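Local atomic coordinates of putative arsenate reductase (Streptococcus mutans UA159, PDB entry 3FZ4), a protein that belongs to the ArsC family of thioredoxin-like proteins and probably reduces arsenate to arsenite. Residues Asn47-Ser52 with Asp82-Leu87. The protein carries 1 engineered substitution. Numbering follows the deposited sequence.
Sequences NWLENS and DEAANL. With EDO (1,2-ethanediol), chain C.
In the helical part of this ArsC-family protein, helix 42-51 faces helix 81-90, and between 47-52 and 82-87 Leu49 alone makes the contact, reaching two successive alanines. One methyl does the touching: Leu49 CD1 lies 3.9 Å from Ala84 CB and 4.1 Å from Ala85 CB, and it also comes within 3.8 Å of Ala85 N, so its end rests against the backbone of the facing helix as well as the two methyls. Leu49 gets there with CG anti to its carbonyl carbon (chi1 -58°) and CD1 anti to CA (chi2 -176°). Leu49 CA and Ala85 CA are the nearest pair of alpha carbons across the two segments, 7.6 Å apart. No hydrogen bond joins the two segments; the contact is small and buried, made by van der Waals packing.

Further along 47-52, Ser52 OG donates to Trp48 O at 2.8 Å, while Ser52 N reaches the same oxygen from the other face of the carbonyl plane. An ethanediol, probably from the crystallisation liquor, donates from its O1 to Asn51 O. Around the contact, Phe59 touches Leu49, Leu81 at the start of helix 81-90 touches both Leu49 and Glu50, and Leu56 packs on Ala84; Trp48 turns instead to strands 99-102 and 105-109, joining helix 42-51 to the sheet.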
ATOM      1  N   ASN A  47       6.259  -8.065   6.985  1.00 12.26           N
ATOM      2  CA  ASN A  47       7.287  -8.542   6.077  0.50 13.21           C
ATOM      3  C   ASN A  47       7.742  -7.437   5.122  1.00 12.85           C
ATOM      4  O   ASN A  47       8.924  -7.287   4.885  1.00 13.98           O
ATOM      5  CB  ASN A  47       6.814  -9.758   5.300  0.50 13.91           C
ATOM      6  CG  ASN A  47       7.958 -10.529   4.692  0.50 17.13           C
ATOM      7  OD1 ASN A  47       8.792 -11.089   5.406  0.50 19.28           O
ATOM      8  ND2 ASN A  47       8.002 -10.568   3.369  0.50 19.90           N
ATOM      9  N   TRP A  48       6.805  -6.632   4.609  1.00 11.17           N
ATOM     10  CA  TRP A  48       7.180  -5.526   3.761  1.00 10.59           C
ATOM     11  C   TRP A  48       8.020  -4.531   4.543  1.00 11.43           C
ATOM     12  O   TRP A  48       9.020  -4.014   4.017  1.00 11.89           O
ATOM     13  CB  TRP A  48       5.934  -4.814   3.250  1.00 10.93           C
ATOM     14  CG  TRP A  48       4.980  -5.651   2.452  1.00  9.77           C
ATOM     15  CD1 TRP A  48       5.230  -6.847   1.835  1.00 11.40           C
ATOM     16  CD2 TRP A  48       3.614  -5.346   2.204  1.00 10.08           C
ATOM     17  NE1 TRP A  48       4.096  -7.294   1.200  1.00 11.59           N
ATOM     18  CE2 TRP A  48       3.091  -6.375   1.389  1.00 11.42           C
ATOM     19  CE3 TRP A  48       2.782  -4.261   2.545  1.00 11.32           C
ATOM     20  CZ2 TRP A  48       1.754  -6.374   0.957  1.00 11.24           C
ATOM     21  CZ3 TRP A  48       1.457  -4.272   2.114  1.00 12.55           C
ATOM     22  CH2 TRP A  48       0.963  -5.319   1.328  1.00 12.26           C
ATOM     23  N   LEU A  49       7.610  -4.202   5.760  1.00 11.26           N
ATOM     24  CA  LEU A  49       8.342  -3.190   6.519  1.00 12.01           C
ATOM     25  C   LEU A  49       9.758  -3.624   6.798  1.00 13.14           C
ATOM     26  O   LEU A  49      10.669  -2.778   6.812  1.00 14.90           O
ATOM     27  CB  LEU A  49       7.653  -2.887   7.844  1.00 12.02           C
ATOM     28  CG  LEU A  49       6.204  -2.388   7.802  1.00 11.77           C
ATOM     29  CD1 LEU A  49       5.749  -2.049   9.205  1.00 12.68           C
ATOM     30  CD2 LEU A  49       6.051  -1.172   6.901  1.00 13.25           C
ATOM     31  N   GLU A  50       9.918  -4.920   7.067  1.00 13.89           N
ATOM     32  CA  GLU A  50      11.225  -5.462   7.409  1.00 16.21           C
ATOM     33  C   GLU A  50      12.156  -5.625   6.217  1.00 16.57           C
ATOM     34  O   GLU A  50      13.366  -5.372   6.340  1.00 19.32           O
ATOM     35  CB  GLU A  50      11.069  -6.799   8.134  1.00 16.95           C
ATOM     36  CG  GLU A  50      10.395  -6.715   9.513  1.00 19.28           C
ATOM     37  CD  GLU A  50      11.302  -6.204  10.649  1.00 23.87           C
ATOM     38  OE1 GLU A  50      12.520  -5.988  10.444  1.00 26.74           O
ATOM     39  OE2 GLU A  50      10.795  -6.022  11.778  1.00 27.22           O
ATOM     40  N   ASN A  51      11.605  -6.003   5.071  1.00 15.40           N
ATOM     41  CA  ASN A  51      12.426  -6.509   3.961  1.00 16.62           C
ATOM     42  C   ASN A  51      12.449  -5.694   2.706  1.00 15.39           C
ATOM     43  O   ASN A  51      13.284  -5.925   1.842  1.00 16.29           O
ATOM     44  CB  ASN A  51      12.027  -7.942   3.640  1.00 17.51           C
ATOM     45  CG  ASN A  51      12.283  -8.874   4.808  1.00 20.71           C
ATOM     46  OD1 ASN A  51      13.412  -8.997   5.278  1.00 24.54           O
ATOM     47  ND2 ASN A  51      11.223  -9.472   5.333  1.00 22.76           N
ATOM     48  N   SER A  52      11.548  -4.734   2.584  1.00 14.52           N
ATOM     49  CA  SER A  52      11.504  -3.921   1.368  1.00 14.79           C
ATOM     50  C   SER A  52      12.654  -2.929   1.207  1.00 14.74           C
ATOM     51  O   SER A  52      12.927  -2.463   0.098  1.00 15.39           O
ATOM     52  CB  SER A  52      10.189  -3.158   1.295  1.00 13.91           C
ATOM     53  OG  SER A  52      10.120  -2.161   2.282  1.00 13.33           O
ATOM     54  N   ASP A  82       6.646  -4.044  14.492  1.00 14.99           N
ATOM     55  CA  ASP A  82       5.433  -4.782  14.898  1.00 15.09           C
ATOM     56  C   ASP A  82       4.274  -3.823  15.211  1.00 13.01           C
ATOM     57  O   ASP A  82       3.143  -4.056  14.791  1.00 12.44           O
ATOM     58  CB  ASP A  82       5.734  -5.685  16.102  1.00 15.77           C
ATOM     59  CG  ASP A  82       4.495  -6.410  16.624  1.00 18.35           C
ATOM     60  OD1 ASP A  82       4.007  -7.309  15.924  1.00 21.45           O
ATOM     61  OD2 ASP A  82       4.016  -6.058  17.726  1.00 23.83           O
ATOM     62  N   GLU A  83       4.562  -2.746  15.954  1.00 14.18           N
ATOM     63  CA  GLU A  83       3.554  -1.742  16.302  1.00 15.38           C
ATOM     64  C   GLU A  83       3.013  -1.095  15.015  1.00 13.97           C
ATOM     65  O   GLU A  83       1.800  -0.936  14.864  1.00 14.30           O
ATOM     66  CB  GLU A  83       4.177  -0.684  17.228  1.00 16.26           C
ATOM     67  CG  GLU A  83       4.456  -1.240  18.631  1.00 19.30           C
ATOM     68  CD  GLU A  83       5.370  -0.356  19.495  1.00 23.28           C
ATOM     69  OE1 GLU A  83       5.871   0.697  19.037  1.00 22.75           O
ATOM     70  OE2 GLU A  83       5.582  -0.726  20.680  1.00 28.39           O
ATOM     71  N   ALA A  84       3.905  -0.716  14.098  1.00 13.90           N
ATOM     72  CA  ALA A  84       3.495  -0.048  12.858  1.00 12.53           C
ATOM     73  C   ALA A  84       2.654  -1.003  12.005  1.00 11.60           C
ATOM     74  O   ALA A  84       1.629  -0.599  11.444  1.00 12.19           O
ATOM     75  CB  ALA A  84       4.694   0.403  12.114  1.00 13.14           C
ATOM     76  N   ALA A  85       3.070  -2.271  11.904  1.00 11.45           N
ATOM     77  CA  ALA A  85       2.311  -3.226  11.087  1.00 10.55           C
ATOM     78  C   ALA A  85       0.901  -3.428  11.644  1.00 11.27           C
ATOM     79  O   ALA A  85      -0.054  -3.533  10.879  1.00 11.51           O
ATOM     80  CB  ALA A  85       3.027  -4.556  11.030  1.00 11.02           C
ATOM     81  N   ASN A  86       0.780  -3.474  12.978  1.00 11.72           N
ATOM     82  CA  ASN A  86      -0.512  -3.619  13.651  0.50 12.57           C
ATOM     83  C   ASN A  86      -1.427  -2.427  13.376  1.00 11.82           C
ATOM     84  O   ASN A  86      -2.625  -2.564  13.108  1.00 12.67           O
ATOM     85  CB  ASN A  86      -0.263  -3.723  15.162  0.50 13.66           C
ATOM     86  CG  ASN A  86      -1.551  -3.752  15.964  0.50 16.16           C
ATOM     87  OD1 ASN A  86      -2.344  -4.681  15.824  0.50 18.87           O
ATOM     88  ND2 ASN A  86      -1.754  -2.752  16.825  0.50 16.92           N
ATOM     89  N   LEU A  87      -0.832  -1.247  13.478  1.00 12.24           N
ATOM     90  CA  LEU A  87      -1.527  -0.001  13.224  0.50 12.46           C
ATOM     91  C   LEU A  87      -2.068   0.034  11.792  1.00 11.92           C
ATOM     92  O   LEU A  87      -3.254   0.263  11.545  1.00 12.60           O
ATOM     93  CB  LEU A  87      -0.571   1.167  13.437  0.50 13.92           C
ATOM     94  CG  LEU A  87      -1.191   2.554  13.428  0.50 13.20           C
ATOM     95  CD1 LEU A  87      -2.342   2.613  14.429  0.50 14.22           C
ATOM     96  CD2 LEU A  87      -0.138   3.556  13.809  0.50 14.80           C
TER
HETATM   97  C1  EDO C 202      14.990  -8.303   1.830  1.00 20.30           C
HETATM   98  O1  EDO C 202      15.678  -7.095   1.949  1.00 22.14           O
HETATM   99  C2  EDO C 202      15.285  -9.280   2.955  1.00 22.93           C
HETATM  100  O2  EDO C 202      14.923 -10.544   2.419  1.00 28.78           O